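Local coordinates for uncharacterized protein (Bacteroides uniformis, PDB 4K61), which is of unknown function but belongs to the DUF2874 family of putative beta-lactamase-inhibitor-like, PepSY-like proteins, at residues 52-66 with 85-98. Numbering follows the deposited sequence.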
ATOM      1  N   TRP A  52     -13.356  -5.708  -4.446  1.00 34.96           N
ATOM      2  CA  TRP A  52     -12.066  -5.232  -4.008  1.00 32.32           C
ATOM      3  C   TRP A  52     -11.278  -4.670  -5.190  1.00 34.73           C
ATOM      4  O   TRP A  52     -11.255  -5.247  -6.286  1.00 32.64           O
ATOM      5  CB  TRP A  52     -11.276  -6.319  -3.272  1.00 30.01           C
ATOM      6  CG  TRP A  52     -10.534  -7.299  -4.146  1.00 29.48           C
ATOM      7  CD1 TRP A  52     -11.028  -8.413  -4.709  1.00 31.54           C
ATOM      8  CD2 TRP A  52      -9.130  -7.282  -4.448  1.00 30.39           C
ATOM      9  NE1 TRP A  52     -10.040  -9.075  -5.407  1.00 32.19           N
ATOM     10  CE2 TRP A  52      -8.861  -8.406  -5.252  1.00 29.29           C
ATOM     11  CE3 TRP A  52      -8.089  -6.404  -4.144  1.00 27.81           C
ATOM     12  CZ2 TRP A  52      -7.596  -8.684  -5.762  1.00 29.82           C
ATOM     13  CZ3 TRP A  52      -6.809  -6.686  -4.643  1.00 25.52           C
ATOM     14  CH2 TRP A  52      -6.587  -7.809  -5.456  1.00 26.30           C
ATOM     15  N   VAL A  53     -10.643  -3.526  -4.959  1.00 33.25           N
ATOM     16  CA  VAL A  53      -9.911  -2.840  -6.052  1.00 32.97           C
ATOM     17  C   VAL A  53      -8.418  -2.647  -5.788  1.00 31.37           C
ATOM     18  O   VAL A  53      -7.661  -2.398  -6.712  1.00 32.36           O
ATOM     19  CB  VAL A  53     -10.588  -1.512  -6.408  1.00 34.99           C
ATOM     20  CG1 VAL A  53     -11.993  -1.775  -6.907  1.00 38.67           C
ATOM     21  CG2 VAL A  53     -10.624  -0.579  -5.208  1.00 37.33           C
HETATM   22  N   MSE A  54      -8.017  -2.762  -4.524  1.00 27.38           N
HETATM   23  CA  MSE A  54      -6.600  -2.691  -4.145  1.00 26.16           C
HETATM   24  C   MSE A  54      -6.447  -3.406  -2.829  1.00 25.71           C
HETATM   25  O   MSE A  54      -7.357  -3.382  -1.973  1.00 25.98           O
HETATM   26  CB  MSE A  54      -6.154  -1.221  -4.025  1.00 26.34           C
HETATM   27  CG  MSE A  54      -4.685  -1.122  -3.574  1.00 24.17           C
HETATM   28 SE   MSE A  54      -4.010   0.685  -4.014  0.75 27.24          SE
HETATM   29  CE  MSE A  54      -5.168   1.733  -2.777  1.00 27.98           C
ATOM     30  N   GLN A  55      -5.270  -3.995  -2.626  1.00 22.59           N
ATOM     31  CA  GLN A  55      -4.854  -4.481  -1.333  1.00 20.81           C
ATOM     32  C   GLN A  55      -3.416  -4.053  -1.088  1.00 18.44           C
ATOM     33  O   GLN A  55      -2.615  -4.030  -2.007  1.00 20.30           O
ATOM     34  CB  GLN A  55      -4.918  -5.997  -1.284  1.00 21.99           C
ATOM     35  CG  GLN A  55      -4.328  -6.610  -0.008  1.00 20.97           C
ATOM     36  CD  GLN A  55      -4.546  -8.107   0.006  1.00 24.80           C
ATOM     37  OE1 GLN A  55      -5.612  -8.587   0.388  1.00 23.82           O
ATOM     38  NE2 GLN A  55      -3.551  -8.848  -0.439  1.00 25.56           N
ATOM     39  N   GLN A  56      -3.130  -3.690   0.143  1.00 18.96           N
ATOM     40  CA  GLN A  56      -1.793  -3.336   0.541  1.00 18.19           C
ATOM     41  C   GLN A  56      -1.375  -4.159   1.726  1.00 18.33           C
ATOM     42  O   GLN A  56      -2.098  -4.297   2.714  1.00 20.29           O
ATOM     43  CB  GLN A  56      -1.700  -1.855   0.861  1.00 19.69           C
ATOM     44  CG  GLN A  56      -1.876  -0.972  -0.368  1.00 19.99           C
ATOM     45  CD  GLN A  56      -1.815   0.501  -0.051  1.00 21.34           C
ATOM     46  OE1 GLN A  56      -1.531   0.924   1.070  1.00 24.91           O
ATOM     47  NE2 GLN A  56      -2.099   1.311  -1.057  1.00 25.29           N
ATOM     48  N   THR A  57      -0.156  -4.682   1.641  1.00 18.07           N
ATOM     49  CA  THR A  57       0.464  -5.340   2.790  1.00 16.49           C
ATOM     50  C   THR A  57       1.665  -4.515   3.234  1.00 18.23           C
ATOM     51  O   THR A  57       2.543  -4.157   2.439  1.00 16.88           O
ATOM     52  CB  THR A  57       0.930  -6.743   2.382  1.00 19.17           C
ATOM     53  OG1 THR A  57      -0.196  -7.481   1.900  1.00 17.57           O
ATOM     54  CG2 THR A  57       1.562  -7.485   3.524  1.00 20.29           C
ATOM     55  N   ASP A  58       1.659  -4.160   4.509  1.00 18.05           N
ATOM     56  CA  ASP A  58       2.690  -3.316   5.083  1.00 20.95           C
ATOM     57  C   ASP A  58       3.834  -4.200   5.471  1.00 20.06           C
ATOM     58  O   ASP A  58       3.847  -4.818   6.516  1.00 23.72           O
ATOM     59  CB  ASP A  58       2.149  -2.555   6.286  1.00 23.81           C
ATOM     60  CG  ASP A  58       3.139  -1.549   6.838  1.00 31.40           C
ATOM     61  OD1 ASP A  58       4.280  -1.493   6.353  1.00 30.93           O
ATOM     62  OD2 ASP A  58       2.770  -0.806   7.774  1.00 34.10           O
ATOM     63  N   TRP A  59       4.810  -4.254   4.585  1.00 20.48           N
ATOM     64  CA  TRP A  59       5.977  -5.072   4.786  1.00 20.40           C
ATOM     65  C   TRP A  59       6.934  -4.482   5.808  1.00 24.77           C
ATOM     66  O   TRP A  59       7.694  -5.205   6.426  1.00 26.39           O
ATOM     67  CB  TRP A  59       6.699  -5.261   3.456  1.00 19.88           C
ATOM     68  CG  TRP A  59       6.225  -6.422   2.614  1.00 19.41           C
ATOM     69  CD1 TRP A  59       5.569  -7.559   3.034  1.00 20.20           C
ATOM     70  CD2 TRP A  59       6.493  -6.620   1.236  1.00 20.13           C
ATOM     71  NE1 TRP A  59       5.351  -8.403   1.967  1.00 20.92           N
ATOM     72  CE2 TRP A  59       5.934  -7.868   0.863  1.00 20.96           C
ATOM     73  CE3 TRP A  59       7.181  -5.879   0.277  1.00 20.42           C
ATOM     74  CZ2 TRP A  59       6.013  -8.366  -0.441  1.00 21.80           C
ATOM     75  CZ3 TRP A  59       7.226  -6.339  -0.999  1.00 21.71           C
ATOM     76  CH2 TRP A  59       6.663  -7.593  -1.359  1.00 21.94           C
ATOM     77  N   GLU A  60       6.884  -3.166   5.975  1.00 26.81           N
ATOM     78  CA  GLU A  60       7.652  -2.408   6.950  1.00 34.16           C
ATOM     79  C   GLU A  60       9.137  -2.235   6.607  1.00 41.50           C
ATOM     80  O   GLU A  60       9.651  -1.107   6.684  1.00 48.38           O
ATOM     81  CB  GLU A  60       7.456  -2.935   8.371  1.00 39.84           C
ATOM     82  CG  GLU A  60       6.180  -2.409   8.984  1.00 49.06           C
ATOM     83  CD  GLU A  60       5.815  -3.112  10.267  1.00 59.63           C
ATOM     84  OE1 GLU A  60       6.716  -3.316  11.112  1.00 64.79           O
ATOM     85  OE2 GLU A  60       4.623  -3.442  10.424  1.00 73.64           O
ATOM     86  N   THR A  61       9.807  -3.307   6.179  1.00 36.19           N
ATOM     87  CA  THR A  61      11.221  -3.183   5.809  1.00 35.97           C
ATOM     88  C   THR A  61      11.524  -3.768   4.446  1.00 32.68           C
ATOM     89  O   THR A  61      10.713  -4.543   3.868  1.00 25.36           O
ATOM     90  CB  THR A  61      12.156  -3.858   6.831  1.00 40.57           C
ATOM     91  OG1 THR A  61      12.055  -5.271   6.707  1.00 36.90           O
ATOM     92  CG2 THR A  61      11.820  -3.441   8.253  1.00 44.65           C
HETATM   93  N   MSE A  62      12.723  -3.434   3.967  1.00 30.19           N
HETATM   94  CA  MSE A  62      13.193  -3.907   2.668  1.00 30.03           C
HETATM   95  C   MSE A  62      13.461  -5.392   2.704  1.00 28.98           C
HETATM   96  O   MSE A  62      13.643  -5.998   1.655  1.00 28.61           O
HETATM   97  CB  MSE A  62      14.445  -3.146   2.217  1.00 29.17           C
HETATM   98  CG  MSE A  62      14.198  -1.643   2.060  1.00 28.81           C
HETATM   99 SE   MSE A  62      13.020  -1.309   0.518  0.75 32.26          SE
HETATM  100  CE  MSE A  62      14.342  -1.685  -0.907  1.00 30.81           C
ATOM    101  N   ASP A  63      13.526  -5.991   3.899  1.00 30.76           N
ATOM    102  CA  ASP A  63      13.743  -7.438   4.067  1.00 30.94           C
ATOM    103  C   ASP A  63      12.770  -8.282   3.240  1.00 29.39           C
ATOM    104  O   ASP A  63      13.092  -9.387   2.842  1.00 28.30           O
ATOM    105  CB  ASP A  63      13.537  -7.869   5.535  1.00 33.98           C
ATOM    106  CG  ASP A  63      14.606  -7.336   6.488  1.00 38.44           C
ATOM    107  OD1 ASP A  63      15.504  -6.578   6.056  1.00 37.76           O
ATOM    108  OD2 ASP A  63      14.524  -7.703   7.687  1.00 41.34           O
ATOM    109  N   GLU A  64      11.585  -7.734   3.004  1.00 27.02           N
ATOM    110  CA  GLU A  64      10.472  -8.449   2.375  1.00 25.93           C
ATOM    111  C   GLU A  64      10.373  -8.301   0.869  1.00 23.60           C
ATOM    112  O   GLU A  64       9.596  -9.029   0.245  1.00 23.78           O
ATOM    113  CB  GLU A  64       9.156  -7.983   2.982  1.00 23.94           C
ATOM    114  CG  GLU A  64       9.032  -8.230   4.476  1.00 25.17           C
ATOM    115  CD  GLU A  64       8.859  -9.698   4.822  1.00 30.16           C
ATOM    116  OE1 GLU A  64       8.557 -10.515   3.933  1.00 34.86           O
ATOM    117  OE2 GLU A  64       8.994 -10.053   6.000  1.00 34.10           O
ATOM    118  N   VAL A  65      11.181  -7.428   0.279  1.00 22.66           N
ATOM    119  CA  VAL A  65      11.038  -7.149  -1.148  1.00 22.95           C
ATOM    120  C   VAL A  65      11.816  -8.153  -1.987  1.00 25.33           C
ATOM    121  O   VAL A  65      12.733  -8.802  -1.505  1.00 27.97           O
ATOM    122  CB  VAL A  65      11.428  -5.687  -1.502  1.00 21.38           C
ATOM    123  CG1 VAL A  65      10.705  -4.687  -0.603  1.00 21.55           C
ATOM    124  CG2 VAL A  65      12.930  -5.454  -1.480  1.00 24.21           C
ATOM    125  N   PRO A  66      11.408  -8.313  -3.252  1.00 26.71           N
ATOM    126  CA  PRO A  66      12.233  -9.104  -4.135  1.00 27.96           C
ATOM    127  C   PRO A  66      13.663  -8.559  -4.231  1.00 27.78           C
ATOM    128  O   PRO A  66      13.853  -7.349  -4.281  1.00 27.13           O
ATOM    129  CB  PRO A  66      11.509  -8.989  -5.482  1.00 28.43           C
ATOM    130  CG  PRO A  66      10.071  -8.720  -5.130  1.00 26.03           C
ATOM    131  CD  PRO A  66      10.181  -7.820  -3.908  1.00 24.32           C
ATOM    132  N   ASN A  85       8.765   3.471   4.848  1.00 24.72           N
ATOM    133  CA  ASN A  85       7.645   2.568   4.617  1.00 24.77           C
ATOM    134  C   ASN A  85       7.917   1.719   3.398  1.00 21.35           C
ATOM    135  O   ASN A  85       8.565   2.172   2.447  1.00 19.50           O
ATOM    136  CB  ASN A  85       6.327   3.318   4.489  1.00 28.33           C
ATOM    137  CG  ASN A  85       5.101   2.379   4.365  1.00 36.36           C
ATOM    138  OD1 ASN A  85       4.456   2.012   5.348  1.00 46.60           O
ATOM    139  ND2 ASN A  85       4.785   1.991   3.132  1.00 38.00           N
ATOM    140  N   VAL A  86       7.487   0.459   3.475  1.00 19.48           N
ATOM    141  CA  VAL A  86       7.564  -0.473   2.345  1.00 19.37           C
ATOM    142  C   VAL A  86       6.222  -1.214   2.277  1.00 18.53           C
ATOM    143  O   VAL A  86       5.802  -1.816   3.262  1.00 18.50           O
ATOM    144  CB  VAL A  86       8.706  -1.492   2.494  1.00 21.97           C
ATOM    145  CG1 VAL A  86       8.757  -2.406   1.292  1.00 21.65           C
ATOM    146  CG2 VAL A  86      10.025  -0.746   2.649  1.00 23.94           C
ATOM    147  N   THR A  87       5.565  -1.108   1.126  1.00 18.15           N
ATOM    148  CA  THR A  87       4.219  -1.626   0.944  1.00 17.74           C
ATOM    149  C   THR A  87       4.167  -2.453  -0.334  1.00 17.39           C
ATOM    150  O   THR A  87       4.644  -2.029  -1.398  1.00 18.61           O
ATOM    151  CB  THR A  87       3.207  -0.472   0.887  1.00 20.55           C
ATOM    152  OG1 THR A  87       3.319   0.292   2.082  1.00 23.05           O
ATOM    153  CG2 THR A  87       1.783  -0.963   0.771  1.00 19.28           C
ATOM    154  N   TRP A  88       3.598  -3.653  -0.216  1.00 16.42           N
ATOM    155  CA  TRP A  88       3.251  -4.479  -1.354  1.00 17.51           C
ATOM    156  C   TRP A  88       1.832  -4.215  -1.792  1.00 17.40           C
ATOM    157  O   TRP A  88       0.884  -4.443  -1.045  1.00 16.96           O
ATOM    158  CB  TRP A  88       3.426  -5.954  -0.959  1.00 19.29           C
ATOM    159  CG  TRP A  88       3.158  -7.003  -1.966  1.00 19.04           C
ATOM    160  CD1 TRP A  88       2.326  -8.084  -1.823  1.00 19.26           C
ATOM    161  CD2 TRP A  88       3.784  -7.149  -3.238  1.00 19.23           C
ATOM    162  NE1 TRP A  88       2.380  -8.886  -2.929  1.00 22.31           N
ATOM    163  CE2 TRP A  88       3.262  -8.340  -3.824  1.00 22.55           C
ATOM    164  CE3 TRP A  88       4.736  -6.397  -3.944  1.00 19.07           C
ATOM    165  CZ2 TRP A  88       3.663  -8.790  -5.065  1.00 23.49           C
ATOM    166  CZ3 TRP A  88       5.119  -6.852  -5.217  1.00 22.98           C
ATOM    167  CH2 TRP A  88       4.593  -8.048  -5.742  1.00 25.58           C
ATOM    168  N   VAL A  89       1.696  -3.665  -2.988  1.00 16.97           N
ATOM    169  CA  VAL A  89       0.418  -3.209  -3.500  1.00 19.21           C
ATOM    170  C   VAL A  89      -0.050  -4.173  -4.589  1.00 19.18           C
ATOM    171  O   VAL A  89       0.624  -4.374  -5.629  1.00 20.59           O
ATOM    172  CB  VAL A  89       0.541  -1.799  -4.100  1.00 18.93           C
ATOM    173  CG1 VAL A  89      -0.827  -1.293  -4.520  1.00 19.47           C
ATOM    174  CG2 VAL A  89       1.204  -0.838  -3.139  1.00 19.00           C
ATOM    175  N   GLN A  90      -1.241  -4.720  -4.384  1.00 19.87           N
ATOM    176  CA  GLN A  90      -1.830  -5.675  -5.316  1.00 21.58           C
ATOM    177  C   GLN A  90      -3.216  -5.214  -5.774  1.00 23.93           C
ATOM    178  O   GLN A  90      -3.915  -4.416  -5.094  1.00 23.47           O
ATOM    179  CB  GLN A  90      -1.944  -7.041  -4.639  1.00 22.83           C
ATOM    180  CG  GLN A  90      -0.615  -7.662  -4.208  1.00 22.64           C
ATOM    181  CD  GLN A  90      -0.832  -8.957  -3.432  1.00 22.98           C
ATOM    182  OE1 GLN A  90      -1.056  -8.941  -2.227  1.00 22.13           O
ATOM    183  NE2 GLN A  90      -0.823 -10.063  -4.133  1.00 24.75           N
ATOM    184  N   PHE A  91      -3.573  -5.707  -6.942  1.00 25.53           N
ATOM    185  CA  PHE A  91      -4.788  -5.303  -7.672  1.00 28.32           C
ATOM    186  C   PHE A  91      -5.402  -6.521  -8.327  1.00 30.61           C
ATOM    187  O   PHE A  91      -4.697  -7.478  -8.660  1.00 28.71           O
ATOM    188  CB  PHE A  91      -4.457  -4.326  -8.795  1.00 29.59           C
ATOM    189  CG  PHE A  91      -3.671  -3.136  -8.387  1.00 27.54           C
ATOM    190  CD1 PHE A  91      -4.278  -2.054  -7.783  1.00 26.50           C
ATOM    191  CD2 PHE A  91      -2.307  -3.080  -8.647  1.00 29.17           C
ATOM    192  CE1 PHE A  91      -3.552  -0.942  -7.433  1.00 26.85           C
ATOM    193  CE2 PHE A  91      -1.578  -1.977  -8.305  1.00 24.31           C
ATOM    194  CZ  PHE A  91      -2.182  -0.904  -7.689  1.00 27.13           C
ATOM    195  N   PRO A  92      -6.729  -6.473  -8.588  1.00 30.77           N
ATOM    196  CA  PRO A  92      -7.348  -7.640  -9.169  1.00 34.31           C
ATOM    197  C   PRO A  92      -6.922  -7.871 -10.609  1.00 37.07           C
ATOM    198  O   PRO A  92      -6.830  -9.016 -11.022  1.00 40.45           O
ATOM    199  CB  PRO A  92      -8.852  -7.349  -9.059  1.00 35.50           C
ATOM    200  CG  PRO A  92      -8.958  -5.882  -8.848  1.00 34.56           C
ATOM    201  CD  PRO A  92      -7.712  -5.481  -8.124  1.00 33.51           C
ATOM    202  N   LYS A  93      -6.625  -6.803 -11.352  1.00 38.27           N
ATOM    203  CA  LYS A  93      -6.332  -6.942 -12.784  1.00 44.37           C
ATOM    204  C   LYS A  93      -5.053  -6.271 -13.281  1.00 44.71           C
ATOM    205  O   LYS A  93      -4.789  -6.283 -14.470  1.00 50.48           O
ATOM    206  CB  LYS A  93      -7.511  -6.402 -13.599  1.00 42.58           C
ATOM    207  CG  LYS A  93      -8.822  -7.109 -13.295  1.00 46.72           C
ATOM    208  CD  LYS A  93      -9.971  -6.569 -14.130  1.00 51.75           C
ATOM    209  CE  LYS A  93     -11.296  -7.152 -13.671  1.00 56.98           C
ATOM    210  NZ  LYS A  93     -12.392  -6.774 -14.614  1.00 64.45           N
ATOM    211  N   TRP A  94      -4.277  -5.671 -12.394  1.00 37.02           N
ATOM    212  CA  TRP A  94      -3.029  -5.011 -12.794  1.00 36.84           C
ATOM    213  C   TRP A  94      -1.854  -5.635 -12.091  1.00 35.30           C
ATOM    214  O   TRP A  94      -2.028  -6.323 -11.083  1.00 30.32           O
ATOM    215  CB  TRP A  94      -3.061  -3.552 -12.420  1.00 36.56           C
ATOM    216  CG  TRP A  94      -4.296  -2.822 -12.837  1.00 34.72           C
ATOM    217  CD1 TRP A  94      -5.142  -3.114 -13.887  1.00 37.26           C
ATOM    218  CD2 TRP A  94      -4.794  -1.626 -12.252  1.00 34.50           C
ATOM    219  NE1 TRP A  94      -6.143  -2.187 -13.944  1.00 38.57           N
ATOM    220  CE2 TRP A  94      -5.960  -1.265 -12.955  1.00 36.87           C
ATOM    221  CE3 TRP A  94      -4.396  -0.847 -11.184  1.00 31.84           C
ATOM    222  CZ2 TRP A  94      -6.703  -0.132 -12.635  1.00 40.79           C
ATOM    223  CZ3 TRP A  94      -5.129   0.269 -10.859  1.00 34.81           C
ATOM    224  CH2 TRP A  94      -6.276   0.620 -11.580  1.00 38.52           C
ATOM    225  N   GLN A  95      -0.652  -5.359 -12.605  1.00 35.70           N
ATOM    226  CA  GLN A  95       0.600  -5.841 -11.981  1.00 32.54           C
ATOM    227  C   GLN A  95       0.795  -5.248 -10.594  1.00 25.86           C
ATOM    228  O   GLN A  95       0.461  -4.083 -10.318  1.00 25.08           O
ATOM    229  CB  GLN A  95       1.845  -5.511 -12.840  1.00 34.41           C
ATOM    230  CG  GLN A  95       3.138  -6.176 -12.356  1.00 32.52           C
ATOM    231  CD  GLN A  95       4.269  -6.055 -13.367  1.00 38.55           C
ATOM    232  OE1 GLN A  95       4.746  -7.039 -13.891  1.00 42.75           O
ATOM    233  NE2 GLN A  95       4.703  -4.830 -13.634  1.00 37.45           N
ATOM    234  N   SER A  96       1.377  -6.050  -9.715  1.00 25.69           N
ATOM    235  CA  SER A  96       1.681  -5.574  -8.363  1.00 22.48           C
ATOM    236  C   SER A  96       2.819  -4.531  -8.373  1.00 21.58           C
ATOM    237  O   SER A  96       3.612  -4.422  -9.309  1.00 22.17           O
ATOM    238  CB  SER A  96       2.074  -6.736  -7.461  1.00 23.57           C
ATOM    239  OG  SER A  96       0.978  -7.628  -7.333  1.00 25.32           O
ATOM    240  N   ILE A  97       2.890  -3.783  -7.291  1.00 19.64           N
ATOM    241  CA  ILE A  97       3.853  -2.688  -7.130  1.00 19.32           C
ATOM    242  C   ILE A  97       4.475  -2.775  -5.757  1.00 17.69           C
ATOM    243  O   ILE A  97       3.757  -3.023  -4.770  1.00 18.50           O
ATOM    244  CB  ILE A  97       3.148  -1.322  -7.291  1.00 19.67           C
ATOM    245  CG1 ILE A  97       2.680  -1.131  -8.731  1.00 22.38           C
ATOM    246  CG2 ILE A  97       4.059  -0.175  -6.851  1.00 19.59           C
ATOM    247  CD1 ILE A  97       1.759   0.075  -8.876  1.00 24.62           C
ATOM    248  N   VAL A  98       5.798  -2.551  -5.656  1.00 17.17           N
ATOM    249  CA  VAL A  98       6.427  -2.285  -4.366  1.00 17.34           C
ATOM    250  C   VAL A  98       6.538  -0.761  -4.197  1.00 17.10           C
ATOM    251  O   VAL A  98       7.215  -0.100  -4.989  1.00 16.28           O
ATOM    252  CB  VAL A  98       7.835  -2.886  -4.217  1.00 18.25           C
ATOM    253  CG1 VAL A  98       8.373  -2.675  -2.812  1.00 18.22           C
ATOM    254  CG2 VAL A  98       7.832  -4.366  -4.541  1.00 19.17           C
TER
HETATM  255  O   HOH W   1      -0.763  -6.822  -0.657  1.00 18.91           O
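Trp59 and Trp88 form an offset pair with little ring overlap: the Trp59 six-membered and Trp88 five-membered centroids lie 4.6 Å apart, with planes at 13°. With CG anti to the backbone N (chi1 -179°), the Trp88 indole lies along the Trp59 ring, Trp88 CG 3.5 Å from Trp59 CZ2. Trp88 CB, placed by the strand, makes a CH-pi contact 3.5 Å from the Trp59 six-membered centroid; Glu64 CB covers the opposite face. Packing here is tight: Val86 CG1 meets the Trp59 edge and lies 3.5 Å from Val65 CG1, backed by Tyr70 of helix 67-75. Strand 52-58 pairs antiparallel with residues 85-90 of strand 82-90. The sheet's other face is also packed, Met54 SE 3.8 Å from Val89 CG1 and Phe139 of helix 136-139 against both.

Farther along the Trp88 face, the polar part is looser. Gln55 NE2 reaches Gln90 OE1 at 3.1 Å in a bent bond, from above the carbonyl plane. One water ties Gln90 OE1 to Thr57 OG1 and Trp88 O; Tyr16 OH bonds Gln55 OE1. Beyond, exposed Pro92 lays CD over the Trp52 face. Straight backbone bonds at Gln55-Gln90 and Thr57-Trp88 (Gln90 N to Gln55 O 2.8 Å, 177°) thus fix the central register, while apolar contacts pack both ends, more tightly around Trp59.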